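Local coordinates for protein peptide-43 (Lutzomyia longipalpis, PDB 7JQD) that probably binds and blocks the PAC1 neuropeptide receptor, as a shortened derivative of the sandfly vasodilator maxadilan, at residues K9-C14 with A26-K31. Residues are numbered along the deposited sequence; the frame is centred on the assembly and turned at random.
Sequences KAIDDC and ACMKQK
C14 and C27 join the two helices of an antiparallel helical hairpin through a disulfide, SG to SG 2.1 Å, with a C-S-S-C torsion of -78°. The segment axes approach to 9.3 Å, their N-to-C directions 147° apart. K31, one turn after C27, reaches over A10 and C14 toward D13. Its CB rests on A10 CB at 3.5 Å, and CG touches A10 CB as well as C14 SG, the latter at 3.8 Å. A bend at chi2 turns CD aside, the chain runs on extended, and CE comes 3.6 Å from D13 OD2. A second bend (chi4 64°) sets NZ 3.2 Å from D13 OD2 in a salt bridge, approached from above the carboxylate plane, the two side chains crossing at about a right angle. D13 also pairs with R16 of its own helix through OD1, so K31 adds a second positive charge. The M28 chain, bent at chi2 and chi3, brings SD 3.8 Å from C14 SG and 3.9 Å from A10 CB, while CE reaches I11 CG1. Aromatic side chains of a partner protein pack on A10, I11 and M28, so this apolar patch also serves the interface. An alanine at K31 would probably leave D13 to R16 and weak help from Q17, and open a gap beside the disulfide. Covalent link, charge pair and apolar contacts together would hold the helices in register.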
ATOM      1  N   LYS B   9       6.887  -1.046   5.980  1.00 31.56           N
ATOM      2  CA  LYS B   9       8.238  -1.202   6.504  1.00 33.03           C
ATOM      3  C   LYS B   9       9.054  -2.123   5.604  1.00 39.49           C
ATOM      4  O   LYS B   9      10.197  -1.811   5.244  1.00 38.74           O
ATOM      5  CB  LYS B   9       8.196  -1.729   7.936  1.00 35.44           C
ATOM      6  CG  LYS B   9       7.688  -0.740   8.979  1.00 36.90           C
ATOM      7  CD  LYS B   9       7.889  -1.301  10.387  1.00 40.37           C
ATOM      8  CE  LYS B   9       7.560  -0.282  11.481  1.00 48.68           C
ATOM      9  NZ  LYS B   9       7.973  -0.725  12.858  1.00 54.42           N
ATOM     10  N   ALA B  10       8.461  -3.249   5.191  1.00 40.38           N
ATOM     11  CA  ALA B  10       9.125  -4.148   4.248  1.00 38.01           C
ATOM     12  C   ALA B  10       9.616  -3.390   3.023  1.00 41.08           C
ATOM     13  O   ALA B  10      10.804  -3.433   2.690  1.00 46.92           O
ATOM     14  CB  ALA B  10       8.178  -5.269   3.832  1.00 31.83           C
ATOM     15  N   ILE B  11       8.707  -2.676   2.346  1.00 39.40           N
ATOM     16  CA  ILE B  11       9.077  -1.936   1.139  1.00 38.58           C
ATOM     17  C   ILE B  11      10.346  -1.131   1.378  1.00 38.47           C
ATOM     18  O   ILE B  11      11.316  -1.242   0.627  1.00 37.32           O
ATOM     19  CB  ILE B  11       7.930  -1.017   0.676  1.00 37.15           C
ATOM     20  CG1 ILE B  11       6.793  -1.810   0.043  1.00 37.81           C
ATOM     21  CG2 ILE B  11       8.449   0.003  -0.346  1.00 37.18           C
ATOM     22  CD1 ILE B  11       5.642  -0.918  -0.460  1.00 32.49           C
ATOM     23  N   ASP B  12      10.355  -0.303   2.428  1.00 39.30           N
ATOM     24  CA  ASP B  12      11.450   0.650   2.585  1.00 38.78           C
ATOM     25  C   ASP B  12      12.752  -0.059   2.950  1.00 49.16           C
ATOM     26  O   ASP B  12      13.836   0.349   2.506  1.00 48.76           O
ATOM     27  CB  ASP B  12      11.084   1.706   3.628  1.00 34.32           C
ATOM     28  CG  ASP B  12       9.989   2.676   3.133  1.00 46.23           C
ATOM     29  OD1 ASP B  12       9.893   2.876   1.900  1.00 47.55           O
ATOM     30  OD2 ASP B  12       9.216   3.236   3.965  1.00 38.36           O
ATOM     31  N   ASP B  13      12.667  -1.133   3.733  1.00 44.74           N
ATOM     32  CA  ASP B  13      13.868  -1.876   4.062  1.00 41.55           C
ATOM     33  C   ASP B  13      14.443  -2.539   2.822  1.00 45.29           C
ATOM     34  O   ASP B  13      15.641  -2.435   2.552  1.00 47.14           O
ATOM     35  CB  ASP B  13      13.566  -2.908   5.139  1.00 48.17           C
ATOM     36  CG  ASP B  13      14.825  -3.559   5.682  1.00 57.05           C
ATOM     37  OD1 ASP B  13      15.606  -2.841   6.356  1.00 56.44           O
ATOM     38  OD2 ASP B  13      15.026  -4.781   5.447  1.00 60.56           O
ATOM     39  N   CYS B  14      13.592  -3.202   2.037  1.00 45.82           N
ATOM     40  CA  CYS B  14      14.079  -3.907   0.856  1.00 42.64           C
ATOM     41  C   CYS B  14      14.567  -2.945  -0.214  1.00 42.82           C
ATOM     42  O   CYS B  14      15.634  -3.160  -0.802  1.00 50.34           O
ATOM     43  CB  CYS B  14      12.989  -4.820   0.307  1.00 38.31           C
ATOM     44  SG  CYS B  14      12.576  -6.185   1.403  1.00 48.13           S
ATOM     45  N   ALA B  26      13.157 -10.670  -3.742  1.00 42.96           N
ATOM     46  CA  ALA B  26      13.599 -11.724  -2.842  1.00 41.89           C
ATOM     47  C   ALA B  26      13.505 -11.269  -1.399  1.00 43.36           C
ATOM     48  O   ALA B  26      12.890 -11.943  -0.566  1.00 46.03           O
ATOM     49  CB  ALA B  26      15.024 -12.153  -3.183  1.00 40.64           C
ATOM     50  N   CYS B  27      14.109 -10.121  -1.085  1.00 47.00           N
ATOM     51  CA  CYS B  27      13.929  -9.521   0.235  1.00 41.27           C
ATOM     52  C   CYS B  27      12.448  -9.350   0.558  1.00 43.61           C
ATOM     53  O   CYS B  27      12.016  -9.622   1.683  1.00 43.57           O
ATOM     54  CB  CYS B  27      14.666  -8.186   0.294  1.00 35.78           C
ATOM     55  SG  CYS B  27      14.348  -7.196   1.753  1.00 51.92           S
ATOM     56  N   MET B  28      11.643  -8.937  -0.428  1.00 46.24           N
ATOM     57  CA  MET B  28      10.204  -8.802  -0.203  1.00 46.36           C
ATOM     58  C   MET B  28       9.536 -10.156   0.043  1.00 41.20           C
ATOM     59  O   MET B  28       8.663 -10.271   0.916  1.00 41.62           O
ATOM     60  CB  MET B  28       9.550  -8.076  -1.385  1.00 44.54           C
ATOM     61  CG  MET B  28       9.750  -6.561  -1.376  1.00 43.49           C
ATOM     62  SD  MET B  28       9.083  -5.741   0.100  1.00 42.19           S
ATOM     63  CE  MET B  28       7.304  -5.803  -0.229  1.00 29.74           C
ATOM     64  N   LYS B  29       9.906 -11.187  -0.726  1.00 41.42           N
ATOM     65  CA  LYS B  29       9.423 -12.535  -0.425  1.00 43.48           C
ATOM     66  C   LYS B  29       9.754 -12.920   1.005  1.00 43.94           C
ATOM     67  O   LYS B  29       8.908 -13.466   1.722  1.00 44.44           O
ATOM     68  CB  LYS B  29      10.021 -13.562  -1.384  1.00 40.99           C
ATOM     69  CG  LYS B  29       9.299 -13.642  -2.696  1.00 48.20           C
ATOM     70  CD  LYS B  29      10.045 -14.530  -3.671  1.00 46.21           C
ATOM     71  CE  LYS B  29       9.302 -14.602  -4.994  1.00 52.43           C
ATOM     72  NZ  LYS B  29      10.165 -15.071  -6.114  1.00 48.64           N
ATOM     73  N   GLN B  30      10.978 -12.624   1.443  1.00 40.00           N
ATOM     74  CA  GLN B  30      11.358 -12.924   2.817  1.00 40.53           C
ATOM     75  C   GLN B  30      10.506 -12.143   3.814  1.00 39.26           C
ATOM     76  O   GLN B  30      10.096 -12.694   4.841  1.00 38.85           O
ATOM     77  CB  GLN B  30      12.846 -12.635   3.023  1.00 34.48           C
ATOM     78  CG  GLN B  30      13.318 -12.797   4.451  1.00 40.05           C
ATOM     79  CD  GLN B  30      13.011 -14.172   5.066  1.00 43.18           C
ATOM     80  OE1 GLN B  30      12.939 -15.189   4.369  1.00 42.79           O
ATOM     81  NE2 GLN B  30      12.843 -14.198   6.385  1.00 37.06           N
ATOM     82  N   LYS B  31      10.201 -10.872   3.517  1.00 38.68           N
ATOM     83  CA  LYS B  31       9.400 -10.063   4.433  1.00 39.45           C
ATOM     84  C   LYS B  31       7.972 -10.587   4.560  1.00 38.86           C
ATOM     85  O   LYS B  31       7.343 -10.433   5.617  1.00 35.18           O
ATOM     86  CB  LYS B  31       9.382  -8.602   3.980  1.00 40.91           C
ATOM     87  CG  LYS B  31      10.671  -7.813   4.258  1.00 36.66           C
ATOM     88  CD  LYS B  31      11.298  -8.182   5.573  1.00 35.10           C
ATOM     89  CE  LYS B  31      12.527  -7.346   5.817  1.00 42.34           C
ATOM     90  NZ  LYS B  31      12.113  -5.929   5.938  1.00 49.26           N
TER